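PDB 5O4J: HcgC from Methanococcus maripaludis S2, which methylates a carbon of a pyridinol precursor, using S-adenosylmethionine as methyl donor, on the way to the iron-guanylylpyridinol cofactor of [Fe]-hydrogenase. Local coordinates for residues K19-D24 and T179-I184; E27-A32 and I132-K137; G49-G54 and K219-E224; L205-F208 and F213-K216. All coordinates share one frame; numbering follows the deposited sequence. Where two conformers were deposited one is given.

Interaction 1. Residues K19-D24 and T179-I184; sequences KDIVSD and TLVVDI. With PJL ((3~{E})-3-[(~{E})-3-oxidanylprop-2-enoyl]iminopropanoic acid), chain H.
Ile21 and Val22, neighbours on one helix, close around the same methyl of Val181, and everything that passes between 19-24 and 179-184 is apolar. Val181 CG2 lies 3.9 Å from Ile21 CG2 and 3.8 Å from Val22 CG2, and in both pairs the side chains cross obliquely. Ile21 CG2 does double duty. With chi1 at -51°, CG1 sits beside the backbone N, which leaves the CG2 methyl anti to that N, and from there it also reaches Ile184 CD1 at 3.8 Å; there the two isoleucines run past each other in opposite directions. Ile250 on helix 239-251 covers Ile21 and Ile184 from outside the pair.

The backbones behind these methyls belong to 18-37 and 177-193, two helices of a Rossmann-like fold. Over these short pieces their axes come within 9.6 Å of each other and their directions differ by 126°, with the closest CA pair, Ile21 and Val181, at 6.2 Å.

Hydrogen bonds enter where 179-184 turns to the ligand. PJL O13, a carboxylate oxygen, takes two bonds from Thr179, one from OG1 at 2.7 Å and one from the backbone N at 3.0 Å (N-H...O 153°). Thr179 stands in the first turn of helix 177-193, so the helix dipole would probably add to the pull on this anion. Thr174 OG1 also bonds to Thr179 OG1.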
# COMPACT_ATOMS: atom_id res chain seq x y z
N LYS A 19 -1.57 -7.56 -23.97
CA LYS A 19 -1.18 -8.83 -24.58
C LYS A 19 0.29 -9.14 -24.34
O LYS A 19 0.68 -10.31 -24.31
CB LYS A 19 -1.48 -8.82 -26.08
CG LYS A 19 -0.69 -7.82 -26.92
CD LYS A 19 -0.99 -8.03 -28.40
CE LYS A 19 -0.18 -7.10 -29.28
NZ LYS A 19 -0.48 -7.32 -30.73
N ASP A 20 1.13 -8.11 -24.20
CA ASP A 20 2.55 -8.32 -23.94
C ASP A 20 2.78 -8.89 -22.55
O ASP A 20 3.68 -9.72 -22.36
CB ASP A 20 3.32 -7.00 -24.11
CG ASP A 20 3.23 -6.43 -25.50
OD1 ASP A 20 3.22 -7.20 -26.48
OD2 ASP A 20 3.17 -5.18 -25.63
N ILE A 21 2.01 -8.43 -21.57
CA ILE A 21 2.10 -8.97 -20.22
C ILE A 21 1.58 -10.40 -20.19
O ILE A 21 2.17 -11.28 -19.55
CB ILE A 21 1.33 -8.07 -19.23
CG1 ILE A 21 1.76 -6.61 -19.39
CG2 ILE A 21 1.55 -8.55 -17.81
CD1 ILE A 21 1.01 -5.63 -18.50
N VAL A 22 0.46 -10.65 -20.87
CA VAL A 22 -0.05 -12.01 -21.00
C VAL A 22 1.04 -12.90 -21.57
O VAL A 22 1.37 -13.97 -21.02
CB VAL A 22 -1.31 -12.03 -21.88
CG1 VAL A 22 -1.76 -13.47 -22.17
CG2 VAL A 22 -2.42 -11.25 -21.21
N SER A 23 1.63 -12.46 -22.69
CA SER A 23 2.66 -13.24 -23.37
C SER A 23 3.80 -13.59 -22.42
O SER A 23 4.25 -14.75 -22.36
CB SER A 23 3.18 -12.46 -24.58
OG SER A 23 4.18 -13.19 -25.27
N ASP A 24 4.31 -12.60 -21.69
CA ASP A 24 5.43 -12.85 -20.79
C ASP A 24 5.07 -13.88 -19.73
O ASP A 24 5.85 -14.80 -19.45
CB ASP A 24 5.90 -11.55 -20.14
CG ASP A 24 6.51 -10.58 -21.15
OD1 ASP A 24 6.87 -11.02 -22.26
OD2 ASP A 24 6.62 -9.38 -20.83
N THR A 179 -5.26 -13.12 -13.40
CA THR A 179 -5.01 -12.53 -12.08
C THR A 179 -3.65 -11.83 -12.04
O THR A 179 -3.53 -10.70 -11.55
CB THR A 179 -5.07 -13.60 -10.99
OG1 THR A 179 -6.37 -14.18 -10.91
CG2 THR A 179 -4.71 -13.03 -9.62
N LEU A 180 -2.62 -12.52 -12.52
CA LEU A 180 -1.28 -11.97 -12.48
C LEU A 180 -1.16 -10.72 -13.33
O LEU A 180 -0.53 -9.74 -12.92
CB LEU A 180 -0.27 -13.03 -12.92
CG LEU A 180 -0.15 -14.23 -11.99
CD1 LEU A 180 0.62 -15.35 -12.67
CD2 LEU A 180 0.51 -13.81 -10.68
N VAL A 181 -1.78 -10.73 -14.52
CA VAL A 181 -1.75 -9.55 -15.39
C VAL A 181 -2.42 -8.37 -14.71
O VAL A 181 -1.89 -7.25 -14.68
CB VAL A 181 -2.41 -9.89 -16.74
CG1 VAL A 181 -2.67 -8.63 -17.57
CG2 VAL A 181 -1.55 -10.88 -17.51
N VAL A 182 -3.60 -8.60 -14.13
CA VAL A 182 -4.32 -7.55 -13.41
C VAL A 182 -3.45 -6.98 -12.29
O VAL A 182 -3.30 -5.77 -12.14
CB VAL A 182 -5.65 -8.11 -12.86
CG1 VAL A 182 -6.29 -7.13 -11.87
CG2 VAL A 182 -6.59 -8.41 -14.01
N ASP A 183 -2.86 -7.86 -11.49
CA ASP A 183 -2.10 -7.40 -10.34
C ASP A 183 -0.81 -6.68 -10.76
O ASP A 183 -0.40 -5.71 -10.12
CB ASP A 183 -1.80 -8.58 -9.43
CG ASP A 183 -3.02 -9.09 -8.71
OD1 ASP A 183 -4.08 -8.41 -8.71
OD2 ASP A 183 -2.93 -10.18 -8.11
N ILE A 184 -0.16 -7.16 -11.82
CA ILE A 184 0.99 -6.46 -12.38
C ILE A 184 0.60 -5.04 -12.75
O ILE A 184 1.30 -4.07 -12.42
CB ILE A 184 1.53 -7.22 -13.60
CG1 ILE A 184 2.26 -8.48 -13.15
CG2 ILE A 184 2.48 -6.34 -14.44
CD1 ILE A 184 2.47 -9.49 -14.27
O14 PJL H . -8.07 -16.84 -14.52
C12 PJL H . -7.73 -16.38 -13.38
O13 PJL H . -6.71 -15.70 -13.17
C10 PJL H . -8.56 -16.61 -12.14
C4 PJL H . -9.22 -17.97 -12.11
N5 PJL H . -10.32 -18.18 -12.68
C6 PJL H . -10.95 -19.37 -12.66
O8 PJL H . -12.17 -19.44 -12.75
C7 PJL H . -10.20 -20.65 -12.51
C2 PJL H . -8.88 -20.66 -12.37
O1 PJL H . -8.18 -21.77 -12.23

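Interaction 2. Residues E27-A32 and I132-K137; sequences EKKANA and IVEDPK. With SAH (S-adenosyl-L-homocysteine), chain E.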
# COMPACT_ATOMS: atom_id res chain seq x y z
N GLU A 27 4.62 -17.40 -21.30
CA GLU A 27 5.93 -17.93 -21.66
C GLU A 27 6.66 -18.48 -20.44
O GLU A 27 7.27 -19.56 -20.50
CB GLU A 27 6.76 -16.85 -22.35
CG GLU A 27 8.16 -17.31 -22.77
CD GLU A 27 8.97 -16.21 -23.44
OE1 GLU A 27 9.65 -16.51 -24.45
OE2 GLU A 27 8.94 -15.05 -22.97
N LYS A 28 6.59 -17.77 -19.31
CA LYS A 28 7.21 -18.30 -18.10
C LYS A 28 6.60 -19.63 -17.68
O LYS A 28 7.33 -20.55 -17.28
CB LYS A 28 7.10 -17.29 -16.96
CG LYS A 28 8.10 -16.16 -17.07
CD LYS A 28 7.80 -15.03 -16.12
CE LYS A 28 8.96 -14.02 -16.16
NZ LYS A 28 8.81 -12.89 -15.22
N LYS A 29 5.28 -19.78 -17.79
CA LYS A 29 4.65 -21.05 -17.46
C LYS A 29 5.10 -22.15 -18.42
O LYS A 29 5.42 -23.27 -18.01
CB LYS A 29 3.13 -20.91 -17.47
CG LYS A 29 2.59 -19.97 -16.39
CD LYS A 29 1.07 -19.98 -16.33
CE LYS A 29 0.59 -19.11 -15.18
NZ LYS A 29 -0.90 -19.19 -15.00
N ALA A 30 5.15 -21.84 -19.72
CA ALA A 30 5.58 -22.83 -20.70
C ALA A 30 7.02 -23.25 -20.45
O ALA A 30 7.36 -24.43 -20.57
CB ALA A 30 5.40 -22.28 -22.12
N ASN A 31 7.89 -22.28 -20.14
CA ASN A 31 9.28 -22.61 -19.88
C ASN A 31 9.45 -23.42 -18.59
O ASN A 31 10.33 -24.29 -18.52
CB ASN A 31 10.12 -21.34 -19.84
CG ASN A 31 10.42 -20.82 -21.23
OD1 ASN A 31 10.44 -21.59 -22.20
ND2 ASN A 31 10.65 -19.52 -21.35
N ALA A 32 8.62 -23.16 -17.58
CA ALA A 32 8.64 -23.99 -16.37
C ALA A 32 8.31 -25.44 -16.69
O ALA A 32 8.96 -26.37 -16.18
CB ALA A 32 7.65 -23.44 -15.34
N ILE A 132 1.18 -33.24 -15.09
CA ILE A 132 1.38 -31.92 -14.50
C ILE A 132 0.01 -31.31 -14.24
O ILE A 132 -0.83 -31.27 -15.15
CB ILE A 132 2.19 -30.99 -15.43
CG1 ILE A 132 3.57 -31.59 -15.69
CG2 ILE A 132 2.30 -29.60 -14.82
CD1 ILE A 132 4.34 -30.90 -16.77
N VAL A 133 -0.21 -30.83 -13.02
CA VAL A 133 -1.43 -30.12 -12.64
C VAL A 133 -1.04 -28.71 -12.23
O VAL A 133 -0.14 -28.52 -11.41
CB VAL A 133 -2.17 -30.83 -11.49
CG1 VAL A 133 -3.41 -30.03 -11.04
CG2 VAL A 133 -2.57 -32.23 -11.90
N GLU A 134 -1.70 -27.71 -12.82
CA GLU A 134 -1.44 -26.35 -12.41
C GLU A 134 -2.16 -26.06 -11.11
O GLU A 134 -3.36 -26.30 -10.99
CB GLU A 134 -1.87 -25.35 -13.49
CG GLU A 134 -1.50 -23.92 -13.10
CD GLU A 134 -1.70 -22.92 -14.21
OE1 GLU A 134 -2.41 -23.24 -15.19
OE2 GLU A 134 -1.14 -21.81 -14.09
N ASP A 135 -1.40 -25.59 -10.11
CA ASP A 135 -1.97 -25.17 -8.83
C ASP A 135 -2.49 -23.74 -8.98
O ASP A 135 -1.70 -22.81 -9.18
CB ASP A 135 -0.90 -25.27 -7.74
CG ASP A 135 -1.38 -24.81 -6.38
OD1 ASP A 135 -2.57 -24.48 -6.21
OD2 ASP A 135 -0.53 -24.79 -5.45
N PRO A 136 -3.81 -23.53 -8.90
CA PRO A 136 -4.35 -22.17 -9.05
C PRO A 136 -4.14 -21.29 -7.83
O PRO A 136 -4.29 -20.07 -7.93
CB PRO A 136 -5.85 -22.41 -9.29
CG PRO A 136 -6.13 -23.63 -8.50
CD PRO A 136 -4.89 -24.50 -8.64
N LYS A 137 -3.81 -21.87 -6.68
CA LYS A 137 -3.60 -21.07 -5.49
C LYS A 137 -2.40 -20.17 -5.66
O LYS A 137 -1.34 -20.61 -6.11
CB LYS A 137 -3.39 -21.97 -4.28
CG LYS A 137 -4.58 -22.85 -3.95
CD LYS A 137 -4.38 -23.58 -2.62
CE LYS A 137 -3.12 -24.44 -2.60
NZ LYS A 137 -3.12 -25.49 -3.65
N SAH E . -4.93 -21.49 -14.94
CA SAH E . -5.27 -20.88 -16.26
CB SAH E . -6.73 -20.43 -16.25
CG SAH E . -7.69 -21.61 -16.43
SD SAH E . -9.38 -21.09 -16.56
C SAH E . -4.41 -19.69 -16.57
O SAH E . -4.61 -19.07 -17.65
OXT SAH E . -3.55 -19.37 -15.75
C5' SAH E . -10.20 -22.63 -16.85
C4' SAH E . -10.09 -23.11 -18.29
O4' SAH E . -10.34 -24.52 -18.31
C3' SAH E . -11.16 -22.49 -19.17
O3' SAH E . -10.73 -22.40 -20.53
C2' SAH E . -12.30 -23.46 -18.99
O2' SAH E . -13.29 -23.41 -20.03
C1' SAH E . -11.57 -24.79 -18.99
N9 SAH E . -12.26 -25.85 -18.23
C8 SAH E . -12.91 -25.71 -17.06
N7 SAH E . -13.38 -26.92 -16.65
C5 SAH E . -12.99 -27.83 -17.57
C6 SAH E . -13.13 -29.28 -17.75
N6 SAH E . -13.81 -30.02 -16.83
N1 SAH E . -12.57 -29.84 -18.84
C2 SAH E . -11.89 -29.12 -19.75
N3 SAH E . -11.72 -27.79 -19.66
C4 SAH E . -12.24 -27.12 -18.60
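Glu134 CG stands anti to the backbone N (chi1 -176°) while Lys29 CG lies beside its own backbone N (chi1 -65°); beyond that both chains run extended, meet at about a right angle and close a buried salt bridge. Lys29 NZ is 2.8 Å from Glu134 OE2 and approaches its syn lone pair, on the side of the other oxygen. The same NZ is gripped by Ser175 O and Thr177 OG1, and it stands 2.8 Å from SAH OXT. The second carboxylate oxygen, Glu134 OE1, takes a weak hydrogen bond from the ligand's amino group, SAH N, at 3.1 Å.

Lys29 comes in from helix 18-37, Glu134 from strand 130-134 in the parallel part of the Rossmann-like sheet, and both reach the amino acid end of SAH. A leucine in place of Glu134 would probably cost Lys29 the protein carboxylate it pairs with and SAH N its weak bond to OE1.

Next along the chain, Asp135 OD1 accepts from Lys137 N at 2.9 Å, an Asx turn, and, as a salt bridge, from Lys137 NZ at 2.8 Å. The two donors reach it from opposite faces of the carboxylate plane.

Interaction 3. Residues G49-G54 and K219-E224; sequences GAYLSG and KKFLTE. With SAH (S-adenosyl-L-homocysteine), chain E.
Tyr51 offers its ring edge to Phe221: the atoms that touch are Tyr51 CE2 and Phe221 CZ, 3.9 Å apart. The two rings are neither stacked nor T-shaped, with planes at 57° and centroids 5.9 Å from each other. One face of Tyr51 carries Leu52 CB, which sits over the ring centre; the sulfur of the ligand, SAH SD, lies in the ring plane at the edge, 4.0 Å from Tyr51 CD1. Leu52 CD1 in turn meets the edge of Phe221, 3.7 Å from its CZ, so the end of that one ring touches both loop side chains. With CG anti to the backbone N (chi1 166°), Phe221 leans off helix 218-225 toward the loop.

Residues 49-53 form the loop between strand 42-48 and helix 54-60, the place where Rossmann-like methyltransferases usually hold their cofactor. Two successive amides point at the same carboxylate oxygen: Leu52 N, part of a cis peptide, is 2.9 Å from SAH O, with an N-H...O angle of 162°, and Ser53 N is 3.2 Å from it. Tyr51 N adds a weak bond to SAH O3' at 3.4 Å. At Gly49 the backbone angles would jam a CB against the preceding carbonyl O, and it would crowd SAH O4' as well; a CB on Gly54, in helix 54-60, would run into Gly49 O. Tyr51 also packs on Ile5 of the second subunit, and its ring pairs edge-to-face with Phe213 of its own chain.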
# COMPACT_ATOMS: atom_id res chain seq x y z
N GLY A 49 -7.73 -27.18 -20.66
CA GLY A 49 -7.85 -25.76 -20.38
C GLY A 49 -7.14 -24.90 -21.41
O GLY A 49 -5.94 -24.68 -21.32
N ALA A 50 -7.90 -24.41 -22.39
CA ALA A 50 -7.31 -23.62 -23.47
C ALA A 50 -7.01 -22.19 -23.02
O ALA A 50 -5.99 -21.61 -23.41
CB ALA A 50 -8.24 -23.61 -24.68
N TYR A 51 -7.88 -21.62 -22.20
CA TYR A 51 -7.72 -20.26 -21.72
C TYR A 51 -7.00 -20.29 -20.37
O TYR A 51 -7.27 -21.20 -19.58
CB TYR A 51 -9.09 -19.60 -21.59
CG TYR A 51 -9.12 -18.31 -20.81
CD1 TYR A 51 -9.20 -18.32 -19.43
CD2 TYR A 51 -9.11 -17.08 -21.45
CE1 TYR A 51 -9.25 -17.16 -18.70
CE2 TYR A 51 -9.17 -15.90 -20.73
CZ TYR A 51 -9.23 -15.95 -19.36
OH TYR A 51 -9.29 -14.76 -18.64
N LEU A 52 -6.07 -19.37 -20.08
CA LEU A 52 -5.52 -18.36 -20.99
C LEU A 52 -4.12 -18.77 -21.47
O LEU A 52 -3.73 -18.46 -22.58
CB LEU A 52 -5.47 -17.01 -20.28
CG LEU A 52 -4.89 -15.81 -21.00
CD1 LEU A 52 -5.48 -15.65 -22.40
CD2 LEU A 52 -5.11 -14.53 -20.19
N SER A 53 -3.37 -19.48 -20.62
CA SER A 53 -2.02 -19.91 -21.00
C SER A 53 -2.01 -21.23 -21.76
O SER A 53 -0.97 -21.58 -22.34
CB SER A 53 -1.12 -20.04 -19.77
OG SER A 53 -1.80 -19.78 -18.56
N GLY A 54 -3.12 -21.98 -21.74
CA GLY A 54 -3.13 -23.30 -22.36
C GLY A 54 -2.76 -23.28 -23.83
O GLY A 54 -2.04 -24.16 -24.31
N LYS A 219 -12.24 -13.41 -30.63
CA LYS A 219 -11.62 -12.39 -31.46
C LYS A 219 -11.68 -11.02 -30.79
O LYS A 219 -10.69 -10.27 -30.78
CB LYS A 219 -12.31 -12.37 -32.82
CG LYS A 219 -11.74 -11.38 -33.81
CD LYS A 219 -12.51 -11.48 -35.12
CE LYS A 219 -12.10 -10.42 -36.12
NZ LYS A 219 -12.87 -10.58 -37.38
N LYS A 220 -12.84 -10.68 -30.22
CA LYS A 220 -12.98 -9.43 -29.47
C LYS A 220 -12.03 -9.40 -28.28
O LYS A 220 -11.40 -8.37 -28.00
CB LYS A 220 -14.44 -9.30 -29.01
CG LYS A 220 -14.81 -7.98 -28.33
CD LYS A 220 -16.31 -7.97 -28.01
CE LYS A 220 -16.72 -6.77 -27.17
NZ LYS A 220 -16.50 -6.95 -25.72
N PHE A 221 -11.92 -10.53 -27.56
CA PHE A 221 -11.01 -10.63 -26.43
C PHE A 221 -9.58 -10.31 -26.85
O PHE A 221 -8.88 -9.54 -26.19
CB PHE A 221 -11.09 -12.03 -25.83
CG PHE A 221 -9.98 -12.36 -24.87
CD1 PHE A 221 -9.94 -11.80 -23.61
CD2 PHE A 221 -9.00 -13.28 -25.23
CE1 PHE A 221 -8.93 -12.13 -22.72
CE2 PHE A 221 -7.98 -13.61 -24.34
CZ PHE A 221 -7.94 -13.04 -23.09
N LEU A 222 -9.12 -10.93 -27.94
CA LEU A 222 -7.76 -10.68 -28.40
C LEU A 222 -7.58 -9.22 -28.80
O LEU A 222 -6.51 -8.64 -28.57
CB LEU A 222 -7.42 -11.61 -29.55
CG LEU A 222 -7.49 -13.10 -29.17
CD1 LEU A 222 -7.29 -13.97 -30.40
CD2 LEU A 222 -6.48 -13.45 -28.09
N THR A 223 -8.61 -8.61 -29.40
CA THR A 223 -8.56 -7.19 -29.71
C THR A 223 -8.44 -6.36 -28.45
O THR A 223 -7.65 -5.40 -28.40
CB THR A 223 -9.81 -6.77 -30.49
OG1 THR A 223 -9.85 -7.47 -31.73
CG2 THR A 223 -9.82 -5.25 -30.74
N GLU A 224 -9.20 -6.72 -27.42
CA GLU A 224 -9.14 -5.99 -26.16
C GLU A 224 -7.74 -6.05 -25.56
O GLU A 224 -7.32 -5.09 -24.91
CB GLU A 224 -10.18 -6.55 -25.20
CG GLU A 224 -11.57 -6.10 -25.60
CD GLU A 224 -12.68 -6.80 -24.85
OE1 GLU A 224 -12.39 -7.79 -24.14
OE2 GLU A 224 -13.83 -6.33 -24.95
N SAH E . -4.93 -21.49 -14.94
CA SAH E . -5.27 -20.88 -16.26
CB SAH E . -6.73 -20.43 -16.25
CG SAH E . -7.69 -21.61 -16.43
SD SAH E . -9.38 -21.09 -16.56
C SAH E . -4.41 -19.69 -16.57
O SAH E . -4.61 -19.07 -17.65
OXT SAH E . -3.55 -19.37 -15.75
C5' SAH E . -10.20 -22.63 -16.85
C4' SAH E . -10.09 -23.11 -18.29
O4' SAH E . -10.34 -24.52 -18.31
C3' SAH E . -11.16 -22.49 -19.17
O3' SAH E . -10.73 -22.40 -20.53
C2' SAH E . -12.30 -23.46 -18.99
O2' SAH E . -13.29 -23.41 -20.03
C1' SAH E . -11.57 -24.79 -18.99
N9 SAH E . -12.26 -25.85 -18.23
C8 SAH E . -12.91 -25.71 -17.06
N7 SAH E . -13.38 -26.92 -16.65
C5 SAH E . -12.99 -27.83 -17.57
C6 SAH E . -13.13 -29.28 -17.75
N6 SAH E . -13.81 -30.02 -16.83
N1 SAH E . -12.57 -29.84 -18.84
C2 SAH E . -11.89 -29.12 -19.75
N3 SAH E . -11.72 -27.79 -19.66
C4 SAH E . -12.24 -27.12 -18.60

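Interaction 4. Residues L205-F208 and F213-K216; sequences LKYF and FHEK. With SAH (S-adenosyl-L-homocysteine), chain E.
Tyr207 reaches out to His214, and its side chain can be walked from CB outward. CB points at segment 213-216, and with CG anti to the backbone N (chi1 179°) the ring carries on in that direction. CE2 is the first atom to arrive, 3.8 Å from His214 CE1, with His214 ND1 close to the tyrosine ring plane at its edge. OH goes furthest, lying 3.4 Å from His214 CE1. The ring planes meet at 51°, an oblique pairing. The hydroxyl itself hydrogen-bonds to Glu209 OE2 and to Thr11 OG1 of the second subunit. A phenylalanine here would keep the ring but is likely to leave Glu209 OE2, and Thr11 OG1 of the second subunit, without this hydroxyl. Alongside, a water 3.0 Å from Lys206 NZ leads toward Glu215, though its modelled approach to the carboxylate is too short to trust.

Phe213 turns its edge to the ribose, its CE1 3.6 Å from SAH O2'. Tyr207, the centre of an inverse gamma turn, and His214 flank the short helix 208-213, so their contact draws together the chain on its two sides, beside both the SAH pocket and the subunit interface.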
# COMPACT_ATOMS: atom_id res chain seq x y z
N LEU A 205 -8.04 -1.57 -17.88
CA LEU A 205 -8.57 -2.88 -17.51
C LEU A 205 -10.08 -2.94 -17.69
O LEU A 205 -10.78 -1.92 -17.65
CB LEU A 205 -8.21 -3.21 -16.06
CG LEU A 205 -6.72 -3.44 -15.81
CD1 LEU A 205 -6.42 -3.54 -14.33
CD2 LEU A 205 -6.29 -4.72 -16.52
N LYS A 206 -10.55 -4.15 -17.91
CA LYS A 206 -11.97 -4.47 -17.94
C LYS A 206 -12.08 -5.96 -17.65
O LYS A 206 -11.08 -6.66 -17.47
CB LYS A 206 -12.60 -4.11 -19.28
CG LYS A 206 -12.01 -4.90 -20.44
CD LYS A 206 -12.82 -4.74 -21.73
CE LYS A 206 -14.10 -5.56 -21.66
NZ LYS A 206 -15.02 -5.24 -22.77
N TYR A 207 -13.32 -6.45 -17.61
CA TYR A 207 -13.56 -7.85 -17.31
C TYR A 207 -13.39 -8.66 -18.60
O TYR A 207 -14.35 -9.11 -19.23
CB TYR A 207 -14.94 -8.01 -16.68
CG TYR A 207 -15.32 -9.42 -16.35
CD1 TYR A 207 -14.48 -10.22 -15.57
CD2 TYR A 207 -16.52 -9.95 -16.78
CE1 TYR A 207 -14.84 -11.53 -15.26
CE2 TYR A 207 -16.87 -11.25 -16.47
CZ TYR A 207 -16.04 -12.03 -15.71
OH TYR A 207 -16.41 -13.31 -15.40
N PHE A 208 -12.11 -8.81 -19.00
CA PHE A 208 -11.79 -9.52 -20.24
C PHE A 208 -12.35 -10.93 -20.22
O PHE A 208 -12.71 -11.49 -21.26
CB PHE A 208 -10.28 -9.62 -20.43
CG PHE A 208 -9.55 -8.31 -20.41
CD1 PHE A 208 -9.59 -7.46 -21.49
CD2 PHE A 208 -8.79 -7.96 -19.31
CE1 PHE A 208 -8.90 -6.26 -21.46
CE2 PHE A 208 -8.11 -6.77 -19.27
CZ PHE A 208 -8.16 -5.92 -20.34
N PHE A 213 -15.97 -15.79 -21.97
CA PHE A 213 -16.83 -16.85 -21.44
C PHE A 213 -18.31 -16.49 -21.38
O PHE A 213 -19.13 -17.41 -21.31
CB PHE A 213 -16.36 -17.25 -20.04
CG PHE A 213 -15.05 -17.94 -20.08
CD1 PHE A 213 -14.99 -19.28 -20.37
CD2 PHE A 213 -13.87 -17.22 -19.92
CE1 PHE A 213 -13.78 -19.92 -20.47
CE2 PHE A 213 -12.65 -17.86 -20.01
CZ PHE A 213 -12.60 -19.21 -20.29
N HIS A 214 -18.66 -15.21 -21.38
CA HIS A 214 -20.05 -14.79 -21.39
C HIS A 214 -20.50 -14.32 -22.77
O HIS A 214 -21.48 -14.83 -23.30
CB HIS A 214 -20.25 -13.71 -20.34
CG HIS A 214 -19.94 -14.17 -18.95
ND1 HIS A 214 -19.70 -13.30 -17.91
CD2 HIS A 214 -19.82 -15.42 -18.43
CE1 HIS A 214 -19.45 -13.99 -16.81
NE2 HIS A 214 -19.51 -15.28 -17.10
N GLU A 215 -19.74 -13.40 -23.38
CA GLU A 215 -20.02 -12.99 -24.76
C GLU A 215 -19.56 -14.03 -25.77
O GLU A 215 -20.11 -14.08 -26.88
CB GLU A 215 -19.32 -11.66 -25.03
CG GLU A 215 -19.79 -10.52 -24.13
CD GLU A 215 -18.90 -9.29 -24.24
OE1 GLU A 215 -18.92 -8.46 -23.31
OE2 GLU A 215 -18.18 -9.17 -25.25
N LYS A 216 -18.62 -14.89 -25.39
CA LYS A 216 -18.10 -15.97 -26.23
C LYS A 216 -17.55 -15.47 -27.56
O LYS A 216 -17.79 -16.04 -28.62
CB LYS A 216 -19.19 -17.04 -26.43
CG LYS A 216 -19.61 -17.67 -25.11
CD LYS A 216 -20.46 -18.90 -25.33
CE LYS A 216 -20.51 -19.75 -24.08
NZ LYS A 216 -21.17 -19.05 -22.95
N SAH E . -4.93 -21.49 -14.94
CA SAH E . -5.27 -20.88 -16.26
CB SAH E . -6.73 -20.43 -16.25
CG SAH E . -7.69 -21.61 -16.43
SD SAH E . -9.38 -21.09 -16.56
C SAH E . -4.41 -19.69 -16.57
O SAH E . -4.61 -19.07 -17.65
OXT SAH E . -3.55 -19.37 -15.75
C5' SAH E . -10.20 -22.63 -16.85
C4' SAH E . -10.09 -23.11 -18.29
O4' SAH E . -10.34 -24.52 -18.31
C3' SAH E . -11.16 -22.49 -19.17
O3' SAH E . -10.73 -22.40 -20.53
C2' SAH E . -12.30 -23.46 -18.99
O2' SAH E . -13.29 -23.41 -20.03
C1' SAH E . -11.57 -24.79 -18.99
N9 SAH E . -12.26 -25.85 -18.23
C8 SAH E . -12.91 -25.71 -17.06
N7 SAH E . -13.38 -26.92 -16.65
C5 SAH E . -12.99 -27.83 -17.57
C6 SAH E . -13.13 -29.28 -17.75
N6 SAH E . -13.81 -30.02 -16.83
N1 SAH E . -12.57 -29.84 -18.84
C2 SAH E . -11.89 -29.12 -19.75
N3 SAH E . -11.72 -27.79 -19.66
C4 SAH E . -12.24 -27.12 -18.60
O HOH W 1 -16.72 -7.68 -22.60

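Helix 18-37 serves interactions 1 and 2 in turn, their centres 14 Å apart. Residues 27-32 and 132-137 both fall between the two halves of interaction 1 along the chain, just as interaction 4 falls between those of interaction 3. Loop 49-54 ties the groups together: its partner 219-224 comes later than 179-184, so interaction 3 crosses interactions 1 and 2, touching them through Val22 with Leu52 and Lys29 with Ser53. Interactions 3 and 4, 10 Å apart, are joined by two salt bridges. Interactions 2, 3 and 4 border SAH; interaction 1 holds the carboxylate of PJL, a ligand Pro136 of interaction 2 also touches. Distant sequence parts thus meet around the neighbouring SAH and PJL sites.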